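Local coordinates for hemolysin (Streptococcus suis, PDB 3HVN), which probably lyses host cells by binding cholesterol-containing membranes, changing shape and inserting as an oligomeric pore, at residues Ser189-Lys194 with Ser378-Ile383; Leu282-Arg287 with Lys315-Ser320; Arg451-Asn456 with Leu476-Gln481; Tyr472-Pro477 with Pro493-Glu498; Gln42-Glu47 with Ile260-Pro265. The protein carries 1 engineered substitution. All coordinates share one frame; numbering follows the deposited sequence.

Interaction 1: Ser189-Lys194 with Ser378-Ile383; sequences SMSQLK and SNSEYI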
# COMPACT_ATOMS: atom_id res chain seq x y z
N SER A 189 -7.74 6.08 -2.91
CA SER A 189 -9.15 6.07 -3.29
C SER A 189 -9.90 4.84 -2.78
O SER A 189 -9.43 3.70 -2.91
CB SER A 189 -9.31 6.18 -4.80
OG SER A 189 -10.68 6.15 -5.18
N MET A 190 -11.06 5.08 -2.19
CA MET A 190 -11.92 4.01 -1.70
C MET A 190 -12.14 2.97 -2.79
O MET A 190 -12.14 1.77 -2.53
CB MET A 190 -13.26 4.56 -1.22
CG MET A 190 -14.27 3.48 -0.84
SD MET A 190 -13.64 2.34 0.40
CE MET A 190 -13.24 3.48 1.73
N SER A 191 -12.33 3.45 -4.02
CA SER A 191 -12.55 2.57 -5.16
C SER A 191 -11.31 1.75 -5.50
O SER A 191 -11.40 0.54 -5.72
CB SER A 191 -13.00 3.37 -6.38
OG SER A 191 -12.03 4.33 -6.76
N GLN A 192 -10.16 2.41 -5.54
CA GLN A 192 -8.91 1.72 -5.84
C GLN A 192 -8.59 0.69 -4.76
O GLN A 192 -8.04 -0.38 -5.05
CB GLN A 192 -7.76 2.71 -6.04
CG GLN A 192 -7.24 3.36 -4.77
CD GLN A 192 -6.04 2.64 -4.18
OE1 GLN A 192 -5.43 1.79 -4.84
NE2 GLN A 192 -5.70 2.97 -2.95
N LEU A 193 -8.94 1.01 -3.52
CA LEU A 193 -8.83 0.04 -2.44
C LEU A 193 -9.83 -1.09 -2.67
O LEU A 193 -9.54 -2.26 -2.43
CB LEU A 193 -9.08 0.70 -1.09
CG LEU A 193 -8.02 1.71 -0.65
CD1 LEU A 193 -8.46 2.44 0.61
CD2 LEU A 193 -6.68 1.03 -0.44
N LYS A 194 -11.02 -0.72 -3.14
CA LYS A 194 -12.07 -1.67 -3.48
C LYS A 194 -11.60 -2.60 -4.59
O LYS A 194 -12.11 -3.71 -4.76
CB LYS A 194 -13.34 -0.95 -3.92
CG LYS A 194 -14.12 -0.31 -2.78
CD LYS A 194 -15.21 -1.22 -2.26
CE LYS A 194 -16.30 -1.40 -3.30
NZ LYS A 194 -17.52 -2.02 -2.72
N SER A 378 -11.47 -6.35 -11.97
CA SER A 378 -11.91 -5.07 -11.43
C SER A 378 -10.95 -3.94 -11.80
O SER A 378 -9.75 -4.02 -11.56
CB SER A 378 -12.04 -5.16 -9.91
OG SER A 378 -12.57 -3.96 -9.37
N ASN A 379 -11.50 -2.89 -12.41
CA ASN A 379 -10.71 -1.72 -12.78
C ASN A 379 -11.12 -0.50 -11.98
O ASN A 379 -12.28 -0.36 -11.59
CB ASN A 379 -10.84 -1.44 -14.28
CG ASN A 379 -10.01 -2.37 -15.12
OD1 ASN A 379 -9.05 -2.98 -14.64
ND2 ASN A 379 -10.36 -2.49 -16.40
N SER A 380 -10.18 0.40 -11.74
CA SER A 380 -10.48 1.63 -11.00
C SER A 380 -9.43 2.71 -11.18
O SER A 380 -8.29 2.56 -10.76
CB SER A 380 -10.66 1.32 -9.51
OG SER A 380 -10.98 2.50 -8.79
N GLU A 381 -9.83 3.81 -11.82
CA GLU A 381 -8.96 4.98 -11.93
C GLU A 381 -8.97 5.74 -10.61
O GLU A 381 -9.99 5.79 -9.92
CB GLU A 381 -9.41 5.88 -13.08
CG GLU A 381 -9.02 5.38 -14.45
CD GLU A 381 -9.48 6.30 -15.57
OE1 GLU A 381 -10.61 6.82 -15.47
OE2 GLU A 381 -8.72 6.49 -16.54
N TYR A 382 -7.84 6.34 -10.27
CA TYR A 382 -7.72 7.08 -9.02
C TYR A 382 -6.68 8.19 -9.14
O TYR A 382 -6.03 8.35 -10.18
CB TYR A 382 -7.35 6.14 -7.88
CG TYR A 382 -5.93 5.63 -7.94
CD1 TYR A 382 -5.58 4.61 -8.82
CD2 TYR A 382 -4.94 6.17 -7.13
CE1 TYR A 382 -4.28 4.14 -8.88
CE2 TYR A 382 -3.64 5.70 -7.19
CZ TYR A 382 -3.31 4.69 -8.06
OH TYR A 382 -2.02 4.23 -8.12
N ILE A 383 -6.52 8.96 -8.07
CA ILE A 383 -5.56 10.06 -8.05
C ILE A 383 -4.44 9.82 -7.05
O ILE A 383 -4.67 9.76 -5.84
CB ILE A 383 -6.25 11.40 -7.72
CG1 ILE A 383 -7.29 11.74 -8.78
CG2 ILE A 383 -5.21 12.51 -7.61
CD1 ILE A 383 -6.72 11.90 -10.17

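Interaction 2: Leu282-Arg287 with Lys315-Ser320; sequences LETSSR and KNTSFS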
# COMPACT_ATOMS: atom_id res chain seq x y z
N LEU A 282 -2.10 1.91 8.24
CA LEU A 282 -0.97 2.63 8.82
C LEU A 282 -0.92 4.08 8.35
O LEU A 282 -0.72 4.34 7.16
CB LEU A 282 0.35 1.93 8.47
CG LEU A 282 0.68 0.61 9.16
CD1 LEU A 282 -0.27 -0.49 8.71
CD2 LEU A 282 2.12 0.22 8.87
N GLU A 283 -1.09 5.01 9.27
CA GLU A 283 -0.99 6.43 8.93
C GLU A 283 0.21 7.10 9.59
O GLU A 283 0.55 6.82 10.75
CB GLU A 283 -2.28 7.18 9.27
CG GLU A 283 -2.52 7.39 10.75
CD GLU A 283 -3.45 8.55 11.03
OE1 GLU A 283 -3.59 9.43 10.15
OE2 GLU A 283 -4.03 8.60 12.13
N THR A 284 0.86 7.98 8.82
CA THR A 284 2.02 8.71 9.30
C THR A 284 2.09 10.09 8.64
O THR A 284 1.76 10.24 7.47
CB THR A 284 3.33 7.95 9.00
OG1 THR A 284 3.27 6.65 9.59
CG2 THR A 284 4.53 8.70 9.57
N SER A 285 2.53 11.09 9.41
CA SER A 285 2.63 12.45 8.90
C SER A 285 3.95 12.69 8.18
O SER A 285 4.39 13.83 8.02
CB SER A 285 2.47 13.46 10.05
OG SER A 285 2.45 14.79 9.56
N SER A 286 4.58 11.60 7.75
CA SER A 286 5.86 11.68 7.05
C SER A 286 5.68 12.23 5.64
O SER A 286 4.55 12.46 5.19
CB SER A 286 6.52 10.30 6.99
OG SER A 286 5.66 9.35 6.39
N ARG A 287 6.79 12.44 4.94
CA ARG A 287 6.75 12.91 3.56
C ARG A 287 6.72 11.76 2.57
O ARG A 287 6.43 10.62 2.94
CB ARG A 287 7.93 13.83 3.27
CG ARG A 287 7.61 15.30 3.43
CD ARG A 287 6.39 15.67 2.61
NE ARG A 287 5.99 17.06 2.80
CZ ARG A 287 5.27 17.50 3.82
NH1 ARG A 287 4.87 16.65 4.77
NH2 ARG A 287 4.94 18.78 3.91
N LYS A 315 8.28 6.48 14.35
CA LYS A 315 7.95 7.16 15.60
C LYS A 315 6.66 7.96 15.42
O LYS A 315 6.09 8.47 16.38
CB LYS A 315 9.10 8.08 16.03
CG LYS A 315 10.36 7.33 16.41
CD LYS A 315 10.07 6.24 17.43
CE LYS A 315 11.30 5.41 17.74
NZ LYS A 315 11.01 4.31 18.69
N ASN A 316 6.20 8.05 14.17
CA ASN A 316 4.96 8.73 13.86
C ASN A 316 3.96 7.81 13.15
O ASN A 316 3.09 8.27 12.42
CB ASN A 316 5.22 9.96 12.99
CG ASN A 316 6.05 11.01 13.72
OD1 ASN A 316 6.09 11.04 14.95
ND2 ASN A 316 6.70 11.88 12.95
N THR A 317 4.10 6.50 13.38
CA THR A 317 3.22 5.52 12.76
C THR A 317 2.02 5.17 13.64
O THR A 317 2.12 4.35 14.56
CB THR A 317 3.96 4.22 12.40
OG1 THR A 317 5.06 4.04 13.30
CG2 THR A 317 4.49 4.27 10.98
N SER A 318 0.89 5.81 13.35
CA SER A 318 -0.35 5.50 14.05
C SER A 318 -1.19 4.56 13.21
O SER A 318 -1.47 4.84 12.04
CB SER A 318 -1.12 6.79 14.37
OG SER A 318 -1.09 7.69 13.28
N PHE A 319 -1.58 3.43 13.79
CA PHE A 319 -2.24 2.38 13.02
C PHE A 319 -3.63 2.04 13.54
O PHE A 319 -4.01 2.42 14.65
CB PHE A 319 -1.38 1.12 13.02
CG PHE A 319 -1.64 0.20 14.18
CD1 PHE A 319 -2.41 -0.94 14.03
CD2 PHE A 319 -1.12 0.49 15.43
CE1 PHE A 319 -2.65 -1.78 15.09
CE2 PHE A 319 -1.36 -0.35 16.51
CZ PHE A 319 -2.13 -1.48 16.34
N SER A 320 -4.38 1.32 12.71
CA SER A 320 -5.68 0.78 13.10
C SER A 320 -5.92 -0.51 12.32
O SER A 320 -5.97 -0.50 11.09
CB SER A 320 -6.79 1.79 12.84
OG SER A 320 -6.94 2.03 11.45

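Interaction 3: Arg451-Asn456 with Leu476-Gln481; sequences RNLHVN and LPLVGQ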
# COMPACT_ATOMS: atom_id res chain seq x y z
N ARG A 451 16.55 27.43 -6.57
CA ARG A 451 17.62 26.56 -7.05
C ARG A 451 18.59 27.34 -7.94
O ARG A 451 18.35 28.50 -8.26
CB ARG A 451 17.05 25.36 -7.81
CG ARG A 451 16.62 24.21 -6.90
CD ARG A 451 15.49 23.40 -7.51
NE ARG A 451 14.85 22.55 -6.51
CZ ARG A 451 13.72 21.88 -6.72
NH1 ARG A 451 13.10 21.96 -7.89
NH2 ARG A 451 13.21 21.13 -5.75
N ASN A 452 19.68 26.69 -8.33
CA ASN A 452 20.70 27.33 -9.16
C ASN A 452 21.29 28.57 -8.49
O ASN A 452 21.28 29.66 -9.07
CB ASN A 452 20.15 27.68 -10.54
CG ASN A 452 19.79 26.45 -11.35
OD1 ASN A 452 19.82 25.33 -10.85
ND2 ASN A 452 19.45 26.66 -12.62
N LEU A 453 21.79 28.40 -7.28
CA LEU A 453 22.41 29.50 -6.54
C LEU A 453 23.80 29.81 -7.06
O LEU A 453 24.60 28.91 -7.31
CB LEU A 453 22.49 29.15 -5.05
CG LEU A 453 23.45 30.00 -4.21
CD1 LEU A 453 23.00 31.46 -4.17
CD2 LEU A 453 23.58 29.43 -2.80
N HIS A 454 24.09 31.10 -7.24
CA HIS A 454 25.42 31.52 -7.65
C HIS A 454 25.91 32.72 -6.83
O HIS A 454 25.17 33.69 -6.62
CB HIS A 454 25.47 31.85 -9.14
CG HIS A 454 26.82 32.29 -9.61
ND1 HIS A 454 27.86 31.41 -9.82
CD2 HIS A 454 27.30 33.52 -9.91
CE1 HIS A 454 28.92 32.08 -10.22
NE2 HIS A 454 28.61 33.36 -10.29
N VAL A 455 27.16 32.63 -6.38
CA VAL A 455 27.76 33.68 -5.58
C VAL A 455 29.00 34.27 -6.26
O VAL A 455 29.92 33.54 -6.63
CB VAL A 455 28.16 33.17 -4.18
CG1 VAL A 455 28.90 34.25 -3.41
CG2 VAL A 455 26.93 32.70 -3.42
N ASN A 456 28.99 35.59 -6.41
CA ASN A 456 30.11 36.31 -7.00
C ASN A 456 30.47 37.55 -6.18
O ASN A 456 29.71 38.51 -6.12
CB ASN A 456 29.79 36.71 -8.44
CG ASN A 456 30.95 37.42 -9.13
OD1 ASN A 456 31.74 38.11 -8.50
ND2 ASN A 456 31.05 37.24 -10.44
N LEU A 476 26.68 27.43 -6.15
CA LEU A 476 26.61 26.78 -4.84
C LEU A 476 25.32 25.98 -4.65
O LEU A 476 24.24 26.44 -5.02
CB LEU A 476 26.75 27.82 -3.72
CG LEU A 476 28.07 28.59 -3.68
CD1 LEU A 476 28.10 29.53 -2.49
CD2 LEU A 476 29.25 27.63 -3.64
N PRO A 477 25.45 24.78 -4.06
CA PRO A 477 24.30 23.97 -3.66
C PRO A 477 23.55 24.66 -2.53
O PRO A 477 24.18 25.27 -1.67
CB PRO A 477 24.94 22.68 -3.15
CG PRO A 477 26.31 22.65 -3.75
CD PRO A 477 26.72 24.09 -3.83
N LEU A 478 22.22 24.57 -2.53
CA LEU A 478 21.42 25.20 -1.49
C LEU A 478 21.42 24.38 -0.20
O LEU A 478 20.39 23.87 0.23
CB LEU A 478 19.99 25.44 -1.97
CG LEU A 478 19.84 26.59 -2.97
CD1 LEU A 478 18.40 26.74 -3.39
CD2 LEU A 478 20.37 27.88 -2.37
N VAL A 479 22.60 24.26 0.41
CA VAL A 479 22.74 23.53 1.66
C VAL A 479 22.06 24.29 2.80
O VAL A 479 21.72 25.46 2.64
CB VAL A 479 24.23 23.31 2.01
CG1 VAL A 479 24.86 24.61 2.47
CG2 VAL A 479 24.38 22.22 3.07
N GLY A 480 21.85 23.62 3.93
CA GLY A 480 21.19 24.22 5.07
C GLY A 480 21.72 25.60 5.42
O GLY A 480 21.05 26.61 5.20
N GLN A 481 22.93 25.64 5.96
CA GLN A 481 23.57 26.89 6.34
C GLN A 481 24.97 26.98 5.74
O GLN A 481 25.76 26.05 5.87
CB GLN A 481 23.65 27.01 7.86
CG GLN A 481 24.41 28.23 8.36
CD GLN A 481 23.58 29.50 8.33
OE1 GLN A 481 22.47 29.53 8.87
NE2 GLN A 481 24.11 30.55 7.72

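Interaction 4: Tyr472-Pro477 with Pro493-Glu498; sequences YDKDLP and PQYADE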
# COMPACT_ATOMS: atom_id res chain seq x y z
N TYR A 472 35.78 35.83 -5.50
CA TYR A 472 35.08 34.56 -5.38
C TYR A 472 33.94 34.49 -6.39
O TYR A 472 33.24 35.48 -6.61
CB TYR A 472 34.55 34.40 -3.95
CG TYR A 472 33.84 33.10 -3.65
CD1 TYR A 472 34.46 32.09 -2.93
CD2 TYR A 472 32.53 32.89 -4.07
CE1 TYR A 472 33.81 30.91 -2.65
CE2 TYR A 472 31.87 31.71 -3.79
CZ TYR A 472 32.52 30.72 -3.08
OH TYR A 472 31.87 29.54 -2.80
N ASP A 473 33.76 33.33 -7.01
CA ASP A 473 32.73 33.17 -8.03
C ASP A 473 32.38 31.70 -8.20
O ASP A 473 33.12 30.95 -8.84
CB ASP A 473 33.22 33.74 -9.36
CG ASP A 473 32.12 33.82 -10.40
OD1 ASP A 473 31.04 34.34 -10.08
OD2 ASP A 473 32.35 33.37 -11.55
N LYS A 474 31.25 31.28 -7.63
CA LYS A 474 30.90 29.87 -7.66
C LYS A 474 29.40 29.60 -7.74
O LYS A 474 28.58 30.37 -7.22
CB LYS A 474 31.47 29.14 -6.45
CG LYS A 474 32.99 29.07 -6.40
CD LYS A 474 33.47 28.30 -5.18
CE LYS A 474 34.98 28.34 -5.05
NZ LYS A 474 35.44 27.66 -3.81
N ASP A 475 29.05 28.49 -8.38
CA ASP A 475 27.70 27.94 -8.29
C ASP A 475 27.64 27.13 -7.01
O ASP A 475 28.47 26.24 -6.79
CB ASP A 475 27.41 27.03 -9.49
CG ASP A 475 27.42 27.77 -10.81
OD1 ASP A 475 27.46 27.11 -11.87
OD2 ASP A 475 27.37 29.02 -10.79
N LEU A 476 26.68 27.43 -6.15
CA LEU A 476 26.61 26.78 -4.84
C LEU A 476 25.32 25.98 -4.65
O LEU A 476 24.24 26.44 -5.02
CB LEU A 476 26.75 27.82 -3.72
CG LEU A 476 28.07 28.59 -3.68
CD1 LEU A 476 28.10 29.53 -2.49
CD2 LEU A 476 29.25 27.63 -3.64
N PRO A 477 25.45 24.78 -4.06
CA PRO A 477 24.30 23.97 -3.66
C PRO A 477 23.55 24.66 -2.53
O PRO A 477 24.18 25.27 -1.67
CB PRO A 477 24.94 22.68 -3.15
CG PRO A 477 26.31 22.65 -3.75
CD PRO A 477 26.72 24.09 -3.83
N PRO A 493 43.44 39.41 -1.29
CA PRO A 493 42.18 39.02 -0.66
C PRO A 493 42.17 37.53 -0.34
O PRO A 493 42.63 36.72 -1.15
CB PRO A 493 41.13 39.33 -1.73
CG PRO A 493 41.85 40.13 -2.79
CD PRO A 493 43.27 39.67 -2.72
N GLN A 494 41.64 37.17 0.82
CA GLN A 494 41.53 35.77 1.23
C GLN A 494 40.10 35.48 1.66
O GLN A 494 39.51 36.22 2.44
CB GLN A 494 42.50 35.49 2.39
CG GLN A 494 43.89 36.05 2.19
CD GLN A 494 44.75 35.93 3.43
OE1 GLN A 494 44.65 34.97 4.18
NE2 GLN A 494 45.62 36.92 3.65
N TYR A 495 39.54 34.39 1.14
CA TYR A 495 38.15 34.05 1.44
C TYR A 495 38.02 32.77 2.25
O TYR A 495 39.01 32.06 2.47
CB TYR A 495 37.34 33.94 0.14
CG TYR A 495 37.55 32.64 -0.61
CD1 TYR A 495 36.77 31.52 -0.33
CD2 TYR A 495 38.51 32.53 -1.60
CE1 TYR A 495 36.95 30.33 -1.01
CE2 TYR A 495 38.70 31.35 -2.29
CZ TYR A 495 37.91 30.25 -1.99
OH TYR A 495 38.10 29.07 -2.67
N ALA A 496 36.80 32.48 2.69
CA ALA A 496 36.51 31.26 3.43
C ALA A 496 35.07 30.82 3.20
O ALA A 496 34.13 31.53 3.57
CB ALA A 496 36.79 31.45 4.91
N ASP A 497 34.90 29.65 2.59
CA ASP A 497 33.59 29.10 2.32
C ASP A 497 33.33 27.91 3.23
O ASP A 497 33.92 26.84 3.06
CB ASP A 497 33.49 28.67 0.85
CG ASP A 497 32.17 28.01 0.51
OD1 ASP A 497 31.35 27.80 1.43
OD2 ASP A 497 31.95 27.70 -0.68
N GLU A 498 32.43 28.09 4.20
CA GLU A 498 32.15 27.03 5.16
C GLU A 498 30.68 26.62 5.15
O GLU A 498 29.79 27.42 4.87
CB GLU A 498 32.57 27.46 6.57
CG GLU A 498 34.08 27.60 6.74
CD GLU A 498 34.47 28.22 8.06
OE1 GLU A 498 35.58 27.94 8.55
OE2 GLU A 498 33.66 29.01 8.61

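Interaction 5: Gln42-Glu47 with Ile260-Pro265; sequences QSLTYE and ITDEVP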
# COMPACT_ATOMS: atom_id res chain seq x y z
N GLN A 42 -22.05 -28.88 -21.57
CA GLN A 42 -21.23 -28.64 -22.75
C GLN A 42 -21.92 -27.66 -23.69
O GLN A 42 -21.27 -26.89 -24.39
CB GLN A 42 -20.94 -29.95 -23.48
CG GLN A 42 -20.09 -30.93 -22.68
CD GLN A 42 -20.00 -32.29 -23.34
OE1 GLN A 42 -20.39 -32.47 -24.49
NE2 GLN A 42 -19.48 -33.27 -22.60
N SER A 43 -23.25 -27.70 -23.70
CA SER A 43 -24.03 -26.80 -24.54
C SER A 43 -24.08 -25.39 -23.96
O SER A 43 -24.25 -24.41 -24.69
CB SER A 43 -25.45 -27.34 -24.74
OG SER A 43 -26.23 -27.19 -23.57
N LEU A 44 -23.93 -25.29 -22.64
CA LEU A 44 -23.92 -24.00 -21.97
C LEU A 44 -22.94 -23.04 -22.63
O LEU A 44 -21.73 -23.29 -22.66
CB LEU A 44 -23.57 -24.16 -20.48
CG LEU A 44 -24.65 -24.78 -19.59
CD1 LEU A 44 -24.12 -24.98 -18.18
CD2 LEU A 44 -25.89 -23.90 -19.58
N THR A 45 -23.46 -21.94 -23.16
CA THR A 45 -22.63 -20.96 -23.85
C THR A 45 -22.66 -19.60 -23.16
O THR A 45 -23.51 -18.76 -23.45
CB THR A 45 -23.08 -20.78 -25.32
OG1 THR A 45 -23.05 -22.05 -25.98
CG2 THR A 45 -22.15 -19.82 -26.04
N TYR A 46 -21.73 -19.39 -22.23
CA TYR A 46 -21.62 -18.13 -21.52
C TYR A 46 -20.20 -17.59 -21.55
O TYR A 46 -19.27 -18.29 -21.96
CB TYR A 46 -22.09 -18.29 -20.07
CG TYR A 46 -21.32 -19.32 -19.28
CD1 TYR A 46 -20.10 -19.00 -18.70
CD2 TYR A 46 -21.81 -20.60 -19.10
CE1 TYR A 46 -19.39 -19.94 -17.97
CE2 TYR A 46 -21.11 -21.55 -18.38
CZ TYR A 46 -19.90 -21.21 -17.82
OH TYR A 46 -19.19 -22.15 -17.09
N GLU A 47 -20.03 -16.35 -21.13
CA GLU A 47 -18.71 -15.72 -21.08
C GLU A 47 -18.31 -15.42 -19.63
O GLU A 47 -18.67 -14.39 -19.08
CB GLU A 47 -18.68 -14.45 -21.93
CG GLU A 47 -19.95 -13.62 -21.84
CD GLU A 47 -20.06 -12.61 -22.97
OE1 GLU A 47 -19.19 -12.63 -23.87
OE2 GLU A 47 -21.00 -11.80 -22.96
N ILE A 260 -30.13 -22.47 -12.36
CA ILE A 260 -29.09 -22.79 -13.34
C ILE A 260 -29.57 -22.47 -14.75
O ILE A 260 -30.57 -23.02 -15.22
CB ILE A 260 -28.67 -24.26 -13.27
CG1 ILE A 260 -28.06 -24.58 -11.90
CG2 ILE A 260 -27.67 -24.59 -14.37
CD1 ILE A 260 -27.53 -25.99 -11.77
N THR A 261 -28.85 -21.59 -15.43
CA THR A 261 -29.22 -21.17 -16.78
C THR A 261 -27.97 -20.76 -17.56
O THR A 261 -26.89 -20.63 -16.99
CB THR A 261 -30.20 -19.98 -16.75
OG1 THR A 261 -31.16 -20.18 -15.70
CG2 THR A 261 -30.93 -19.85 -18.08
N ASP A 262 -28.13 -20.55 -18.86
CA ASP A 262 -27.04 -20.05 -19.69
C ASP A 262 -26.80 -18.58 -19.36
O ASP A 262 -25.91 -17.94 -19.93
CB ASP A 262 -27.37 -20.21 -21.17
CG ASP A 262 -26.15 -20.07 -22.06
OD1 ASP A 262 -25.02 -20.07 -21.52
OD2 ASP A 262 -26.32 -19.96 -23.29
N GLU A 263 -27.60 -18.05 -18.44
CA GLU A 263 -27.46 -16.68 -17.98
C GLU A 263 -26.86 -16.63 -16.58
O GLU A 263 -26.27 -15.62 -16.18
CB GLU A 263 -28.82 -15.98 -17.99
CG GLU A 263 -29.29 -15.56 -19.37
CD GLU A 263 -28.53 -14.37 -19.91
OE1 GLU A 263 -28.09 -13.53 -19.11
OE2 GLU A 263 -28.36 -14.28 -21.15
N VAL A 264 -27.00 -17.72 -15.84
CA VAL A 264 -26.47 -17.80 -14.48
C VAL A 264 -25.72 -19.11 -14.26
O VAL A 264 -26.24 -20.04 -13.63
CB VAL A 264 -27.58 -17.68 -13.42
CG1 VAL A 264 -26.99 -17.57 -12.03
CG2 VAL A 264 -28.47 -16.47 -13.72
N PRO A 265 -24.49 -19.20 -14.79
CA PRO A 265 -23.63 -20.39 -14.67
C PRO A 265 -23.31 -20.74 -13.22
O PRO A 265 -23.17 -19.84 -12.39
CB PRO A 265 -22.35 -19.96 -15.41
CG PRO A 265 -22.41 -18.46 -15.42
CD PRO A 265 -23.85 -18.17 -15.63

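Interaction 1: Ser189-Lys194 with Ser378-Ile383
A chain of serine hydroxyls and the packing of Q192 on Y382 carry this contact between the start of helix 190-196 and strand 376-401. S191 sets OG between its own backbone N and carbonyl carbon (chi1 60°), which turns the hydroxyl to the strand, while S380 holds OG anti to N and brings it up beside the S191 CB-OG bond, S380 OG 2.9 Å from S191 OG. S189 OG is also within hydrogen-bonding distance of S191 OG (2.8 Å), and the one proton of S191 OG can serve only one of the two. S189 is the N-cap residue, and its CB packs against Y382 CB at 3.7 Å. One turn on, Q192 bends at chi2 and crosses Y382 obliquely, its CB 3.9 Å from Y382 CB and its amide plane 30° from the ring.

The helix runs roughly antiparallel to the strand (148°), the axes 7.5 Å apart at closest approach. As in other cholesterol-dependent cytolysins, it belongs to one of the helical clusters expected to refold into membrane hairpins, and it rests here on a strand of the long mixed sheet that also holds strand 73-88. The far side of the helix is held by its own cluster: M190 and L193 touch helices 201-208 and 212-217. Beneath the contact, Q192 and S380 both meet I84, and Q192 NE2 makes a weak hydrogen bond to M186 O.

Interaction 2: Leu282-Arg287 with Lys315-Ser320
S318, T284 and E283 bury the most surface where strand 276-284 ends beside the start of strand 318-324, antiparallel at 158°. E283 and S318 form a hydrogen-bonded pair: E283 N donates to S318 O (2.8 Å, in the carbonyl plane), and S318 N returns a bond to E283 O, also 2.8 Å, nearly along the C=O axis. S318 OG, turned between its backbone N and carbonyl carbon, adds a third bond to E283 O (3.1 Å) from above the carbonyl plane. Two donors thus grip one oxygen. Beyond them T284 CA sends a C-H toward N316 O (3.3 Å), and the side chains of T284 and N316 cross at about a right angle, T284 CG2 3.7 Å from N316 CB. On the face opposite E283 and S318, L282 CG meets F319 CB at 4.4 Å. L282 and F319 pack on L342 of helix 339-350, T284 and T317 on F295 of helix 291-300, which, as in related cytolysins, probably refolds into a transmembrane hairpin.

Interaction 3: Arg451-Asn456 with Leu476-Gln481
L453 is the apolar centre, its CG anti to the backbone N (chi1 163°) so that its side chain crosses two leucines, L476 and L478, of segment 476-481 obliquely. L453 CD2 lies 3.7 Å from L476 CB and 3.6 Å from L478 CD2. L476 meanwhile sends its extended chain the other way, and its CD1 touches V455 CG2 at 3.5 Å, the next inward residue of the strand. At the outer margin the second methyl of L478, CD1, rests on the R451 backbone, 3.7 Å from its N. The polar edge is a single bond: L476 N donates to L453 O (2.8 Å, 159°), from above the carbonyl plane. Beyond it comes an inverse gamma turn centred on L478, with a weak V479 N to P477 O bond; R482 NH2 also bonds P477 O. The contact closes one end of the C-terminal beta-sandwich. Strands 450-460 and 468-476 are neighbours in its four-stranded sheet, and V455 and L476 both pack on I484 of strand 481-487 in the facing sheet.

Interaction 4: Tyr472-Pro477 with Pro493-Glu498
In the C-terminal beta-sandwich, strand 468-476, outermost in the four-stranded sheet, faces strand 492-500 of the other sheet, and the two segments meet through their side chains. Y472, with CG anti to the backbone N (chi1 -178°), drives its ring across the gap between the sheets. The CD1-CE1 edge meets the face of Y495 in a T-shaped stack, centroids 5.0 Å apart and planes at 76°. The nearest carbon, Y472 CD1, lies over the rim of that ring rather than its centre, 3.5 Å from Y495 CD1. Past the stack, Y472 OH donates to D497 OD2 at 2.8 Å, approaching from above the carboxylate plane.

This layer bridges the two sheets of the membrane-recognition domain of the cytolysin family on the side where K474, its chain extended, reaches toward Y495. The K474 chain crosses Y495 at about a right angle, and NZ donates to Y495 OH at 3.2 Å, which limits the freedom of the ring's end. K474 NZ also stands 4.7 Å from D497 OD2, which may favour the ionised carboxylate, perhaps aided by R482, whose ion pair with D497 is long and weak. L476 points its CD2 tip to tip at D497 OD2, 4.0 Å away.

Interaction 5: Gln42-Glu47 with Ile260-Pro265
The close-packed part of this contact begins with a proline whose CB-CG side rests over a tyrosine face. P265 CB sits over the centre of the Y46 ring, 3.6 Å from the centroid and 12° off the ring normal, a CH-pi contact in which CG leans toward the CD1 side. Y46 reaches this place with its CG between the backbone N and carbonyl carbon (chi1 59°), and its ring also meets that of F367, while A109 packs on P265. L44 CD2 rests on the D262 backbone, 4.0 Å from D262 CA.

Segment 260-265 is a loop that leads into strand 266-274 of the large antiparallel sheet, and 42-47 is the end of helix 37-43 and the irregular chain after it. The contact therefore ties the N-terminal segment to the entry of a sheet strand more than 200 residues later.

D262 and T45 form the close polar part. D262, with CG anti to N, holds OD1 2.9 Å from T45 N and 2.8 Å from T45 O, so the acid may carry a proton; its plane is turned 67° from the Y46 ring, whose edge it approaches. The loose side is exposed: T45 OG1 folds back to donate to S43 O (2.9 Å) at the helix end, and T261 meets the other segment merely through its backbone, with T261 C 4.3 Å from L44 CD2.

Interactions 3 and 4 share L476 and P477 and hold the same C-terminal sandwich, the former through leucine packing at the end of a strand pair, the latter through tyrosines and charges between sheets; H454 of one bonds D475 of the other. Interactions 1 and 2 lie nearest the middle of the chain, about 22 Å apart between centres, and 2 is nested within the loop closed by 1. Interaction 1 sets a helix start on a strand and combines hydroxyls with side-chain packing; 2 pairs two strands by their backbones. Interaction 5 occupies the other end of the rod, about 80 Å from interaction 4 between centres, and joins irregular segments by a proline-tyrosine contact. None is wholly buried.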